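Local coordinates for protein tRNA (uracil(54)-C(5))-methyltransferase (Pyrococcus abyssi, PDB 2JJQ) that methylates carbon 5 of uridine 54 in tRNA, using S-adenosyl-L-methionine as the methyl donor, at residues Gly47-Val52 and Leu69-Pro74; Gly23-Leu28 and Pro42-Gly47; Glu204-Asn209 and Asp225-Tyr230; Glu166-Leu171 and Arg193-Arg198; Asp404-Leu409 and Val418-Lys423. All coordinates share one frame; numbering follows the deposited sequence.

Interaction 1. Residues Gly47-Val52 and Leu69-Pro74; sequences GDEIIV and LVRSSP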
# COMPACT_ATOMS: atom_id res chain seq x y z
N GLY A 47 17.44 1.49 22.81
CA GLY A 47 18.22 0.53 23.62
C GLY A 47 19.58 0.23 22.98
O GLY A 47 20.52 -0.24 23.65
N ASP A 48 19.71 0.50 21.68
CA ASP A 48 21.01 0.39 21.00
C ASP A 48 22.03 1.33 21.63
O ASP A 48 21.73 2.47 21.92
CB ASP A 48 20.87 0.85 19.55
CG ASP A 48 20.38 -0.23 18.59
OD1 ASP A 48 20.31 -1.45 18.92
OD2 ASP A 48 20.10 0.16 17.40
N GLU A 49 23.24 0.85 21.85
CA GLU A 49 24.29 1.69 22.35
C GLU A 49 25.14 1.96 21.12
O GLU A 49 25.60 1.03 20.44
CB GLU A 49 25.04 0.98 23.49
CG GLU A 49 26.29 1.73 23.97
CD GLU A 49 27.19 0.86 24.86
OE1 GLU A 49 26.64 -0.05 25.55
OE2 GLU A 49 28.43 1.08 24.86
N ILE A 50 25.26 3.22 20.73
CA ILE A 50 25.97 3.56 19.49
C ILE A 50 27.04 4.66 19.67
O ILE A 50 27.04 5.40 20.65
CB ILE A 50 24.98 3.95 18.35
CG1 ILE A 50 24.40 5.35 18.55
CG2 ILE A 50 23.79 2.93 18.24
CD1 ILE A 50 23.98 5.96 17.24
N ILE A 51 27.96 4.74 18.72
CA ILE A 51 28.84 5.91 18.61
C ILE A 51 28.57 6.53 17.25
O ILE A 51 28.61 5.83 16.24
CB ILE A 51 30.34 5.51 18.67
CG1 ILE A 51 30.64 4.85 20.02
CG2 ILE A 51 31.23 6.74 18.43
CD1 ILE A 51 31.79 3.84 20.01
N VAL A 52 28.27 7.84 17.21
CA VAL A 52 28.02 8.51 15.94
C VAL A 52 29.35 8.97 15.37
O VAL A 52 30.07 9.76 16.01
CB VAL A 52 27.12 9.77 16.11
CG1 VAL A 52 26.89 10.46 14.76
CG2 VAL A 52 25.80 9.42 16.79
N LEU A 69 27.46 0.36 15.95
CA LEU A 69 26.63 -0.32 16.94
C LEU A 69 27.51 -1.02 17.97
O LEU A 69 28.10 -2.06 17.67
CB LEU A 69 25.69 -1.33 16.25
CG LEU A 69 24.62 -2.07 17.06
CD1 LEU A 69 23.63 -1.16 17.79
CD2 LEU A 69 23.86 -2.96 16.10
N VAL A 70 27.60 -0.47 19.18
CA VAL A 70 28.41 -1.09 20.25
C VAL A 70 27.67 -2.21 21.01
O VAL A 70 28.26 -3.26 21.37
CB VAL A 70 28.89 -0.04 21.27
CG1 VAL A 70 29.71 -0.69 22.35
CG2 VAL A 70 29.68 1.07 20.55
N ARG A 71 26.39 -1.97 21.30
CA ARG A 71 25.53 -2.96 21.95
C ARG A 71 24.16 -2.96 21.25
O ARG A 71 23.60 -1.89 20.97
CB ARG A 71 25.35 -2.68 23.44
CG ARG A 71 26.48 -3.23 24.31
CD ARG A 71 26.11 -3.36 25.81
NE ARG A 71 27.21 -4.01 26.55
CZ ARG A 71 27.39 -3.94 27.87
NH1 ARG A 71 26.56 -3.25 28.64
NH2 ARG A 71 28.44 -4.56 28.42
N SER A 72 23.67 -4.14 20.92
CA SER A 72 22.38 -4.30 20.21
C SER A 72 21.21 -4.31 21.17
O SER A 72 21.21 -5.00 22.18
CB SER A 72 22.34 -5.61 19.40
OG SER A 72 23.10 -5.52 18.22
N SER A 73 20.16 -3.56 20.82
CA SER A 73 18.96 -3.51 21.59
C SER A 73 18.32 -4.88 21.53
O SER A 73 18.35 -5.52 20.48
CB SER A 73 17.95 -2.57 20.92
OG SER A 73 16.67 -2.67 21.53
N PRO A 74 17.65 -5.28 22.64
CA PRO A 74 16.88 -6.52 22.68
C PRO A 74 15.60 -6.35 21.83
O PRO A 74 14.92 -7.34 21.55
CB PRO A 74 16.52 -6.64 24.15
CG PRO A 74 16.41 -5.19 24.62
CD PRO A 74 17.53 -4.51 23.89
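Glu49 meets both Val70 and Arg71 through its backbone, and the hydrogen bonds come first. Its carbonyl O accepts from Val70 N at 2.8 Å and from Arg71 N at 3.2 Å, the first bond noticeably bent (139° at the hydrogen) and the second nearly straight. Glu49 N returns a bond to Arg71 O at 2.9 Å. Two residues set against one make this a classic beta bulge, and it falls where the chain turns a corner at Val70, as strand 62-69 of the TRAM-like domain gives out. Further on, the carboxylate of Asp48 takes over from the backbone: OD1 receives Ser73 N at 2.8 Å, nearly along the C-O axis of the acid. The other oxygen, OD2, is held by Ala45 N and by a salt bridge to Arg76, so both oxygens are engaged.

Charge plays a looser part. Glu49 swings CG anti to its own N (chi1 172°), which brings the acid obliquely across the aliphatic stem of Arg71. There Glu49 OE1 lies 3.4 Å from Arg71 CD but 4.1 Å from NE, far off the plane of the guanidinium, where none of its N-H groups is aimed.

Apolar contacts fill in the rest. Val70 CG2 rests on Ile51 CD1 at 3.5 Å, while Leu69 CD1 touches Asp48 CG and reaches Ile50 CG2. The chemistry therefore changes along the pairing: backbone bonds fix the bulge, an aspartate with three partners ties the departing loop, and the outer Glu49-Arg71 pair adds at most a diffuse electrostatic attraction.

Interaction 2. Residues Gly23-Leu28 and Pro42-Gly47; sequences GVIRKL and PFSAPG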
# COMPACT_ATOMS: atom_id res chain seq x y z
N GLY A 23 25.77 7.46 23.02
CA GLY A 23 24.65 7.29 23.96
C GLY A 23 23.75 6.18 23.50
O GLY A 23 24.05 5.51 22.52
N VAL A 24 22.65 5.97 24.22
CA VAL A 24 21.69 4.94 23.84
C VAL A 24 20.48 5.58 23.14
O VAL A 24 19.96 6.62 23.55
CB VAL A 24 21.31 4.09 25.07
CG1 VAL A 24 21.23 4.93 26.27
CG2 VAL A 24 20.00 3.31 24.89
N ILE A 25 20.06 4.97 22.04
CA ILE A 25 18.85 5.41 21.35
C ILE A 25 17.70 5.26 22.32
O ILE A 25 17.56 4.22 22.94
CB ILE A 25 18.66 4.60 20.06
CG1 ILE A 25 19.71 5.05 19.06
CG2 ILE A 25 17.35 4.92 19.39
CD1 ILE A 25 20.76 4.11 18.87
N ARG A 26 16.89 6.31 22.51
CA ARG A 26 15.81 6.25 23.50
C ARG A 26 14.46 5.95 22.89
O ARG A 26 13.61 5.29 23.51
CB ARG A 26 15.72 7.57 24.26
CG ARG A 26 17.01 7.92 25.00
CD ARG A 26 17.31 7.05 26.24
NE ARG A 26 18.55 7.48 26.91
CZ ARG A 26 19.19 6.77 27.84
NH1 ARG A 26 18.71 5.59 28.21
NH2 ARG A 26 20.32 7.24 28.39
N LYS A 27 14.24 6.44 21.67
CA LYS A 27 12.97 6.21 21.00
C LYS A 27 13.16 6.37 19.48
O LYS A 27 14.24 6.73 18.99
CB LYS A 27 11.93 7.21 21.52
CG LYS A 27 12.10 8.62 21.01
CD LYS A 27 10.83 9.42 21.20
CE LYS A 27 10.54 10.29 20.01
NZ LYS A 27 9.15 10.85 20.10
N LEU A 28 12.08 6.07 18.74
CA LEU A 28 12.05 6.31 17.32
C LEU A 28 11.17 7.54 17.09
O LEU A 28 10.16 7.73 17.77
CB LEU A 28 11.43 5.10 16.58
CG LEU A 28 12.17 3.78 16.82
CD1 LEU A 28 11.58 2.63 15.99
CD2 LEU A 28 13.64 3.95 16.50
N PRO A 42 19.03 6.39 11.35
CA PRO A 42 18.18 5.39 10.67
C PRO A 42 18.57 3.94 11.01
O PRO A 42 19.77 3.67 11.22
CB PRO A 42 18.48 5.59 9.17
CG PRO A 42 19.12 6.93 9.06
CD PRO A 42 19.70 7.32 10.40
N PHE A 43 17.59 3.04 11.00
CA PHE A 43 17.81 1.60 11.24
C PHE A 43 18.47 1.34 12.58
O PHE A 43 19.28 0.42 12.73
CB PHE A 43 18.62 0.96 10.11
CG PHE A 43 17.84 0.84 8.80
CD1 PHE A 43 16.72 0.00 8.69
CD2 PHE A 43 18.23 1.56 7.68
CE1 PHE A 43 16.01 -0.10 7.50
CE2 PHE A 43 17.53 1.46 6.48
CZ PHE A 43 16.43 0.63 6.38
N SER A 44 18.14 2.17 13.54
CA SER A 44 18.55 1.96 14.91
C SER A 44 17.32 1.54 15.76
O SER A 44 16.17 1.61 15.30
CB SER A 44 19.27 3.21 15.45
OG SER A 44 18.37 4.29 15.65
N ALA A 45 17.57 1.08 16.96
CA ALA A 45 16.49 0.57 17.84
C ALA A 45 16.65 1.20 19.20
O ALA A 45 17.80 1.33 19.68
CB ALA A 45 16.56 -1.04 17.96
N PRO A 46 15.54 1.54 19.88
CA PRO A 46 15.70 2.06 21.22
C PRO A 46 16.43 1.04 22.06
O PRO A 46 16.09 -0.16 22.02
CB PRO A 46 14.27 2.23 21.69
CG PRO A 46 13.46 2.48 20.38
CD PRO A 46 14.11 1.44 19.50
N GLY A 47 17.44 1.49 22.81
CA GLY A 47 18.22 0.53 23.62
C GLY A 47 19.58 0.23 22.98
O GLY A 47 20.52 -0.24 23.65
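Ile25 drives its side chain straight at the 42-47 loop, and it is the one to follow outward. Its CB sits 3.4 Å from Ala45 O, so the branch point itself lies against the loop backbone. From there the two arms part. Ile25 CG2, anti to the backbone N, stays with the carbonyl of Ala45 and brushes Pro46 CA at 3.8 Å. Ile25 CG1, turned the other way (chi1 -71°), runs toward Ser44 and comes to 3.7 Å from Ser44 OG. The terminal Ile25 CD1 ends at 3.8 Å from Ser44 CB. The serine hydroxyl spends its polar end elsewhere, in a hydrogen bond with Val41 O, and offers Ile25 a packing surface.

The backbone of the same residue makes the single hydrogen bond of the contact: Gly47 N reaches Ile25 O at 2.7 Å, 163° at the hydrogen, with Pro46 CA close by the same oxygen. Pro46 is the other centre of packing. Its CB and CG lie along the chain at Arg26 and Lys27, and its CD meets Leu28 CD2 at 3.9 Å, the two side chains crossing at about a right angle. At the far end Val24 CG2 lies 3.5 Å from Gly47 CA.

Within the TRAM-like domain, the loop thus folds back from strand 39-41 onto strand 24-28, an outer strand of the small three-stranded antiparallel sheet, before entering strand 49-57. Helix 97-112 closes in beside it, placing Tyr99 against both Leu28 and Pro46 and Phe103 against Leu28, while Trp67 of strand 62-69 touches Ser44.

Interaction 3. Residues Glu204-Asn209 and Asp225-Tyr230; sequences EEVMVN and DFDSIY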
# COMPACT_ATOMS: atom_id res chain seq x y z
N GLU A 204 -4.52 -18.08 -4.98
CA GLU A 204 -3.25 -18.57 -5.51
C GLU A 204 -3.00 -18.19 -6.98
O GLU A 204 -2.20 -18.79 -7.63
CB GLU A 204 -3.10 -20.07 -5.27
CG GLU A 204 -3.31 -20.42 -3.82
CD GLU A 204 -3.10 -21.89 -3.51
OE1 GLU A 204 -3.72 -22.75 -4.17
OE2 GLU A 204 -2.33 -22.19 -2.58
N GLU A 205 -3.68 -17.19 -7.51
CA GLU A 205 -3.44 -16.83 -8.90
C GLU A 205 -2.28 -15.84 -8.91
O GLU A 205 -2.18 -15.04 -7.97
CB GLU A 205 -4.67 -16.18 -9.48
CG GLU A 205 -5.73 -17.22 -9.68
CD GLU A 205 -7.01 -16.72 -10.26
OE1 GLU A 205 -7.17 -15.50 -10.59
OE2 GLU A 205 -7.88 -17.61 -10.40
N VAL A 206 -1.46 -15.87 -9.97
CA VAL A 206 -0.30 -15.00 -10.04
C VAL A 206 -0.30 -14.31 -11.39
O VAL A 206 -0.53 -14.94 -12.43
CB VAL A 206 0.98 -15.82 -9.96
CG1 VAL A 206 2.21 -14.90 -9.93
CG2 VAL A 206 0.93 -16.68 -8.71
N MET A 207 -0.03 -13.02 -11.37
CA MET A 207 0.13 -12.21 -12.58
C MET A 207 1.54 -11.61 -12.63
O MET A 207 2.07 -11.13 -11.62
CB MET A 207 -0.89 -11.07 -12.53
CG MET A 207 -0.62 -9.96 -13.63
SD MET A 207 -1.84 -8.64 -13.45
CE MET A 207 -3.30 -9.54 -14.00
N VAL A 208 2.18 -11.66 -13.81
CA VAL A 208 3.48 -11.01 -13.96
C VAL A 208 3.31 -9.99 -15.07
O VAL A 208 2.62 -10.25 -16.05
CB VAL A 208 4.61 -11.99 -14.21
CG1 VAL A 208 4.43 -12.71 -15.53
CG2 VAL A 208 5.96 -11.25 -14.18
N ASN A 209 3.91 -8.82 -14.90
CA ASN A 209 3.79 -7.75 -15.86
C ASN A 209 5.20 -7.24 -16.16
O ASN A 209 5.92 -6.81 -15.26
CB ASN A 209 2.93 -6.61 -15.27
CG ASN A 209 2.82 -5.40 -16.19
OD1 ASN A 209 2.88 -5.52 -17.40
ND2 ASN A 209 2.60 -4.23 -15.60
N ASP A 225 4.78 -19.90 -15.98
CA ASP A 225 3.57 -20.71 -15.87
C ASP A 225 2.47 -20.03 -15.06
O ASP A 225 1.49 -20.68 -14.65
CB ASP A 225 3.89 -22.06 -15.21
CG ASP A 225 4.77 -22.91 -16.06
OD1 ASP A 225 4.33 -23.22 -17.22
OD2 ASP A 225 5.91 -23.24 -15.59
N PHE A 226 2.56 -18.72 -14.91
CA PHE A 226 1.61 -18.01 -14.06
C PHE A 226 0.27 -17.83 -14.78
O PHE A 226 0.17 -17.95 -16.02
CB PHE A 226 2.20 -16.64 -13.65
CG PHE A 226 3.42 -16.73 -12.81
CD1 PHE A 226 3.50 -17.68 -11.77
CD2 PHE A 226 4.49 -15.85 -13.04
CE1 PHE A 226 4.65 -17.74 -10.96
CE2 PHE A 226 5.64 -15.90 -12.25
CZ PHE A 226 5.73 -16.87 -11.21
N ASP A 227 -0.79 -17.58 -14.03
CA ASP A 227 -2.12 -17.44 -14.62
C ASP A 227 -2.25 -16.30 -15.62
O ASP A 227 -3.05 -16.38 -16.56
CB ASP A 227 -3.10 -17.16 -13.49
CG ASP A 227 -2.98 -18.20 -12.38
OD1 ASP A 227 -3.88 -19.07 -12.34
OD2 ASP A 227 -1.98 -18.15 -11.62
N SER A 228 -1.51 -15.21 -15.41
CA SER A 228 -1.61 -14.05 -16.32
C SER A 228 -0.18 -13.53 -16.57
O SER A 228 0.60 -13.39 -15.59
CB SER A 228 -2.49 -12.95 -15.66
OG SER A 228 -2.54 -11.77 -16.44
N ILE A 229 0.21 -13.31 -17.84
CA ILE A 229 1.45 -12.64 -18.18
C ILE A 229 1.09 -11.41 -19.01
O ILE A 229 0.34 -11.50 -19.96
CB ILE A 229 2.37 -13.52 -19.03
CG1 ILE A 229 2.70 -14.82 -18.29
CG2 ILE A 229 3.63 -12.68 -19.41
CD1 ILE A 229 3.13 -15.95 -19.26
N TYR A 230 1.58 -10.24 -18.62
CA TYR A 230 1.31 -9.01 -19.31
C TYR A 230 2.63 -8.42 -19.80
O TYR A 230 3.68 -8.60 -19.14
CB TYR A 230 0.70 -8.00 -18.35
CG TYR A 230 -0.81 -7.95 -18.43
CD1 TYR A 230 -1.46 -7.00 -19.25
CD2 TYR A 230 -1.58 -8.82 -17.70
CE1 TYR A 230 -2.82 -6.91 -19.32
CE2 TYR A 230 -2.97 -8.75 -17.75
CZ TYR A 230 -3.59 -7.77 -18.55
OH TYR A 230 -4.99 -7.70 -18.61
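Strands 206-209 and 228-230 run parallel, 11° apart and 4.7 Å between axes, with Met207 facing Ser228, Val208 facing Ile229 and Asn209 facing Tyr230. Val208 is bonded through both its N and its O: the N bonds to Ser228 O, and Val208 O receives Tyr230 N at 2.8 Å. Ser228 N joins Val206 O, and one step earlier a side chain continues the ladder, Asp227 OD2 accepting Val206 N at 2.9 Å from above the carboxylate plane.

On the face of Val208 and Ile229, Val208 CG1 packs beside Ile229 CG1 and comes to the edge of the Phe226 ring, 4.0 Å from Phe226 CD2. Beside it, Val206 CG1 sits over that ring, 3.7 Å from the Phe226 centroid in a CH-pi contact. On the other face, Met207 bends at its thioether (chi3 -69°), which brings Met207 CE to 3.4 Å from Ser228 OG and 3.8 Å from Tyr230 CE2. Met207 SD, 5.1 Å from the centroid of the Tyr230 ring, makes an oblique Met-aromatic contact. Both hydroxyls have outside partners, Lys251 O for Ser228 and Glu252 O for Tyr230.

In these inner strands of the five-stranded mixed sheet, parallel backbone bonding fixes the register, Asp227 extends it back to the start of strand 206-209, and one face is apolar while the other mixes Met207 with polar groups bonded elsewhere.

Interaction 4. Residues Glu166-Leu171 and Arg193-Arg198; sequences EAIERL and RYMVLR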
# COMPACT_ATOMS: atom_id res chain seq x y z
N GLU A 166 10.67 -17.86 -7.46
CA GLU A 166 10.34 -18.51 -8.72
C GLU A 166 10.31 -17.51 -9.92
O GLU A 166 10.85 -17.79 -11.01
CB GLU A 166 9.00 -19.28 -8.64
CG GLU A 166 8.48 -19.57 -10.09
CD GLU A 166 7.23 -20.46 -10.20
OE1 GLU A 166 6.62 -20.83 -9.17
OE2 GLU A 166 6.84 -20.78 -11.36
N ALA A 167 9.68 -16.36 -9.74
CA ALA A 167 9.59 -15.41 -10.84
C ALA A 167 10.97 -14.91 -11.21
O ALA A 167 11.29 -14.77 -12.37
CB ALA A 167 8.65 -14.22 -10.47
N ILE A 168 11.76 -14.58 -10.19
CA ILE A 168 13.09 -14.10 -10.43
C ILE A 168 13.89 -15.19 -11.15
O ILE A 168 14.54 -14.95 -12.15
CB ILE A 168 13.74 -13.61 -9.12
CG1 ILE A 168 13.02 -12.32 -8.66
CG2 ILE A 168 15.21 -13.20 -9.37
CD1 ILE A 168 13.38 -11.93 -7.21
N GLU A 169 13.81 -16.41 -10.67
CA GLU A 169 14.63 -17.41 -11.34
C GLU A 169 14.20 -17.64 -12.79
O GLU A 169 15.06 -17.72 -13.67
CB GLU A 169 14.69 -18.69 -10.51
CG GLU A 169 13.49 -19.57 -10.55
CD GLU A 169 13.75 -20.86 -9.74
OE1 GLU A 169 13.93 -20.75 -8.51
OE2 GLU A 169 13.79 -21.95 -10.36
N ARG A 170 12.88 -17.66 -13.08
CA ARG A 170 12.42 -17.75 -14.46
C ARG A 170 12.83 -16.53 -15.27
O ARG A 170 13.09 -16.60 -16.47
CB ARG A 170 10.92 -17.88 -14.56
CG ARG A 170 10.28 -18.99 -13.75
CD ARG A 170 10.55 -20.33 -14.28
NE ARG A 170 9.60 -21.29 -13.65
CZ ARG A 170 8.53 -21.75 -14.29
NH1 ARG A 170 8.32 -21.36 -15.53
NH2 ARG A 170 7.71 -22.63 -13.71
N LEU A 171 12.83 -15.37 -14.61
CA LEU A 171 13.11 -14.17 -15.36
C LEU A 171 14.55 -14.24 -15.88
O LEU A 171 14.85 -13.84 -17.01
CB LEU A 171 12.96 -12.93 -14.46
CG LEU A 171 13.30 -11.60 -15.16
CD1 LEU A 171 12.58 -11.33 -16.49
CD2 LEU A 171 13.06 -10.42 -14.14
N ARG A 193 12.49 -2.95 -18.24
CA ARG A 193 12.69 -2.04 -17.09
C ARG A 193 12.23 -2.65 -15.74
O ARG A 193 12.99 -2.62 -14.77
CB ARG A 193 12.00 -0.69 -17.34
CG ARG A 193 12.43 0.01 -18.63
CD ARG A 193 13.96 0.28 -18.57
NE ARG A 193 14.57 0.86 -19.78
CZ ARG A 193 14.77 2.16 -19.96
NH1 ARG A 193 14.35 3.00 -19.03
NH2 ARG A 193 15.34 2.62 -21.07
N TYR A 194 11.00 -3.18 -15.68
CA TYR A 194 10.47 -3.73 -14.43
C TYR A 194 9.76 -5.05 -14.69
O TYR A 194 9.13 -5.22 -15.76
CB TYR A 194 9.41 -2.77 -13.78
CG TYR A 194 10.00 -1.50 -13.22
CD1 TYR A 194 10.51 -1.46 -11.93
CD2 TYR A 194 10.03 -0.34 -13.98
CE1 TYR A 194 11.08 -0.30 -11.43
CE2 TYR A 194 10.60 0.86 -13.48
CZ TYR A 194 11.11 0.85 -12.19
OH TYR A 194 11.68 2.00 -11.67
N MET A 195 9.79 -5.93 -13.69
CA MET A 195 8.90 -7.07 -13.63
C MET A 195 8.02 -6.78 -12.41
O MET A 195 8.53 -6.72 -11.31
CB MET A 195 9.67 -8.37 -13.35
CG MET A 195 8.70 -9.55 -13.01
SD MET A 195 9.43 -11.20 -13.06
CE MET A 195 10.50 -11.17 -11.61
N VAL A 196 6.73 -6.56 -12.64
CA VAL A 196 5.82 -6.33 -11.50
C VAL A 196 5.08 -7.62 -11.23
O VAL A 196 4.52 -8.22 -12.17
CB VAL A 196 4.79 -5.22 -11.81
CG1 VAL A 196 3.75 -5.10 -10.62
CG2 VAL A 196 5.46 -3.87 -12.13
N LEU A 197 5.12 -8.12 -10.01
CA LEU A 197 4.51 -9.40 -9.71
C LEU A 197 3.31 -9.14 -8.82
O LEU A 197 3.39 -8.35 -7.88
CB LEU A 197 5.52 -10.27 -8.95
CG LEU A 197 6.57 -11.01 -9.77
CD1 LEU A 197 7.65 -11.59 -8.81
CD2 LEU A 197 5.83 -12.17 -10.49
N ARG A 198 2.17 -9.76 -9.13
CA ARG A 198 1.02 -9.66 -8.25
C ARG A 198 0.49 -11.03 -7.96
O ARG A 198 0.63 -11.96 -8.81
CB ARG A 198 -0.06 -8.78 -8.90
CG ARG A 198 0.49 -7.39 -9.23
CD ARG A 198 -0.55 -6.42 -9.74
NE ARG A 198 -1.36 -5.97 -8.61
CZ ARG A 198 -2.12 -4.89 -8.61
NH1 ARG A 198 -2.21 -4.12 -9.69
NH2 ARG A 198 -2.82 -4.60 -7.51
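Met195 extends away from its strand, CG anti to the backbone N (chi1 169°), and then folds at the last bond (chi3 71°), which lays CE against helix 166-171. Leu171 answers from the helix with its CG likewise opposite its own N, and the two side chains meet tip to tip, Leu171 CD2 lying 3.7 Å from Met195 CE. The same methyl, Met195 CE, is also 3.7 Å from Ala167 CB and 4.0 Å from Ile168 CG1, the isoleucine crossing the methionine at about a right angle. One thioether end is thus touched by three residues from about one turn of the helix.

Here helix 162-178 lies across one face of the five-stranded mixed sheet, running roughly counter to strand 192-199: the segment axes make 147° and stand 10.5 Å apart. Val208 and Phe210 of the adjoining strand 206-212 also touch Met195.

At the other end of the contact, Leu197 straddles Ala167, with Leu197 CD1 at 3.3 Å and CD2 at 3.5 Å from Ala167 CB. Both approaches are closer than usual van der Waals contact, so the packing is tight where the alanine methyl meets the two leucine methyls. Ile168 also lies about 6 Å, side chain to side chain, from Cys157, probably a ligand of the [4Fe-4S] cluster, as in related enzymes.

Interaction 5. Residues Asp404-Leu409 and Val418-Lys423; sequences DEIVAL and VELVAK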
# COMPACT_ATOMS: atom_id res chain seq x y z
N ASP A 404 -16.45 7.98 17.70
CA ASP A 404 -17.25 7.07 18.47
C ASP A 404 -16.42 5.80 18.76
O ASP A 404 -16.37 5.31 19.90
CB ASP A 404 -18.51 6.72 17.67
CG ASP A 404 -19.34 5.66 18.33
OD1 ASP A 404 -19.36 5.67 19.58
OD2 ASP A 404 -20.03 4.86 17.62
N GLU A 405 -15.75 5.30 17.72
CA GLU A 405 -14.88 4.11 17.84
C GLU A 405 -13.72 4.34 16.90
O GLU A 405 -13.86 5.00 15.91
CB GLU A 405 -15.56 2.85 17.35
CG GLU A 405 -16.31 2.06 18.35
CD GLU A 405 -16.91 0.83 17.71
OE1 GLU A 405 -16.19 -0.18 17.51
OE2 GLU A 405 -18.11 0.91 17.37
N ILE A 406 -12.57 3.77 17.23
CA ILE A 406 -11.40 3.88 16.33
C ILE A 406 -10.43 2.74 16.60
O ILE A 406 -10.20 2.35 17.78
CB ILE A 406 -10.68 5.25 16.50
CG1 ILE A 406 -9.57 5.44 15.47
CG2 ILE A 406 -10.07 5.39 17.89
CD1 ILE A 406 -9.09 6.93 15.43
N VAL A 407 -9.86 2.19 15.53
CA VAL A 407 -8.84 1.16 15.65
C VAL A 407 -7.86 1.40 14.51
O VAL A 407 -8.23 1.97 13.51
CB VAL A 407 -9.49 -0.23 15.49
CG1 VAL A 407 -8.57 -1.28 15.99
CG2 VAL A 407 -10.74 -0.26 16.31
N ALA A 408 -6.61 1.00 14.69
CA ALA A 408 -5.60 1.03 13.64
C ALA A 408 -5.32 -0.41 13.25
O ALA A 408 -5.37 -1.31 14.09
CB ALA A 408 -4.29 1.64 14.13
N LEU A 409 -5.09 -0.62 11.97
CA LEU A 409 -4.77 -1.99 11.47
C LEU A 409 -3.37 -1.87 10.91
O LEU A 409 -3.07 -0.90 10.18
CB LEU A 409 -5.73 -2.47 10.40
CG LEU A 409 -7.13 -2.76 10.96
CD1 LEU A 409 -7.83 -1.43 10.87
CD2 LEU A 409 -7.82 -3.78 10.05
N VAL A 418 0.58 3.11 9.36
CA VAL A 418 -0.53 2.33 9.87
C VAL A 418 -1.81 2.78 9.15
O VAL A 418 -1.81 3.90 8.60
CB VAL A 418 -0.61 2.50 11.40
CG1 VAL A 418 -1.53 3.68 11.74
CG2 VAL A 418 -1.10 1.25 12.03
N GLU A 419 -2.84 1.94 9.13
CA GLU A 419 -4.16 2.26 8.58
C GLU A 419 -5.20 2.47 9.69
O GLU A 419 -5.54 1.53 10.39
CB GLU A 419 -4.65 1.14 7.70
CG GLU A 419 -5.97 1.43 7.02
CD GLU A 419 -5.79 2.10 5.67
OE1 GLU A 419 -4.74 2.74 5.46
OE2 GLU A 419 -6.67 1.93 4.79
N LEU A 420 -5.77 3.64 9.80
CA LEU A 420 -6.74 3.88 10.89
C LEU A 420 -8.12 3.68 10.31
O LEU A 420 -8.35 3.97 9.13
CB LEU A 420 -6.67 5.34 11.32
CG LEU A 420 -5.57 5.79 12.22
CD1 LEU A 420 -5.69 7.35 12.16
CD2 LEU A 420 -5.95 5.27 13.61
N VAL A 421 -9.08 3.26 11.15
CA VAL A 421 -10.47 3.16 10.70
C VAL A 421 -11.24 3.78 11.86
O VAL A 421 -11.22 3.25 12.99
CB VAL A 421 -10.94 1.69 10.44
CG1 VAL A 421 -12.39 1.67 9.95
CG2 VAL A 421 -10.00 0.95 9.46
N ALA A 422 -11.91 4.90 11.59
CA ALA A 422 -12.64 5.58 12.64
C ALA A 422 -14.13 5.70 12.32
O ALA A 422 -14.50 6.05 11.19
CB ALA A 422 -12.06 6.97 12.86
N LYS A 423 -14.97 5.41 13.31
CA LYS A 423 -16.39 5.64 13.20
C LYS A 423 -16.71 6.97 13.93
O LYS A 423 -16.42 7.11 15.14
CB LYS A 423 -17.13 4.50 13.89
CG LYS A 423 -18.62 4.71 13.85
CD LYS A 423 -19.28 3.57 14.54
CE LYS A 423 -20.78 3.65 14.32
NZ LYS A 423 -21.45 2.35 14.62
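Leu409 and Glu419 exchange backbone hydrogen bonds at one end of this antiparallel ladder, Leu409 N to Glu419 O at 2.7 Å and Glu419 N back to Leu409 O. Val407 and Val421 form a second reciprocal pair, and Glu405 and Lys423 a third. At this last pair Lys423 O takes two donors, Asp404 N at 2.7 Å nearly head-on and Glu405 N at 3.2 Å on a lone pair, which makes a classic beta bulge.

The two strands, 403-409 and 419-424, are a beta hairpin in the eight-stranded sheet of the class I-like catalytic domain. The hairpin carries Glu419, the predicted proton acceptor. Its CG stands anti to the backbone N (chi1 -176°) and the chain then bends (chi2 90°), carrying the acid away from strand 404-409 to about 3 Å, side chain to side chain, from Cys387, the predicted nucleophile.

Apolar packing occupies both faces. Leu409 CD1 presses on Val421 CG2 at 3.5 Å, on the side of helix 275-288. On the opposite face, Leu420 CD2 reaches Ile406 CD1 at 4.0 Å, and Ala408 CB meets Val418 CG2, with Leu108 of helix 97-112 against Ala408, Val418 and Leu420.

Opposite charges come near each other across the strands at the Lys423 end. The extended lysine lies alongside Asp404, whose OD2 is 3.4 Å from Lys423 CD, while the ammonium makes its salt bridge to Glu290.

Overall arrangement
Interactions 1 and 2 adjoin in the TRAM-like domain, sharing Gly47 and joined by probable hydrogen bonds between Ser73 OG and Pro46 O and between Ile25 N and Asp48 O; both are only partly buried and depend on loops, with Arg71 of interaction 1 exposed but Asp48 buried. Interactions 3 and 4 build one buried unit: neighbouring strands 192-199 and 206-212 link them, as does the Asp225-Arg170 salt bridge. Interaction 3 knits strands edge to edge by backbone bonds, whereas interaction 4 lays a helix on the sheet through purely apolar contact. Interaction 5, buried in the catalytic domain, stands apart, its centre about 28 Å from the centre of interaction 2, and alone carries a predicted catalytic residue.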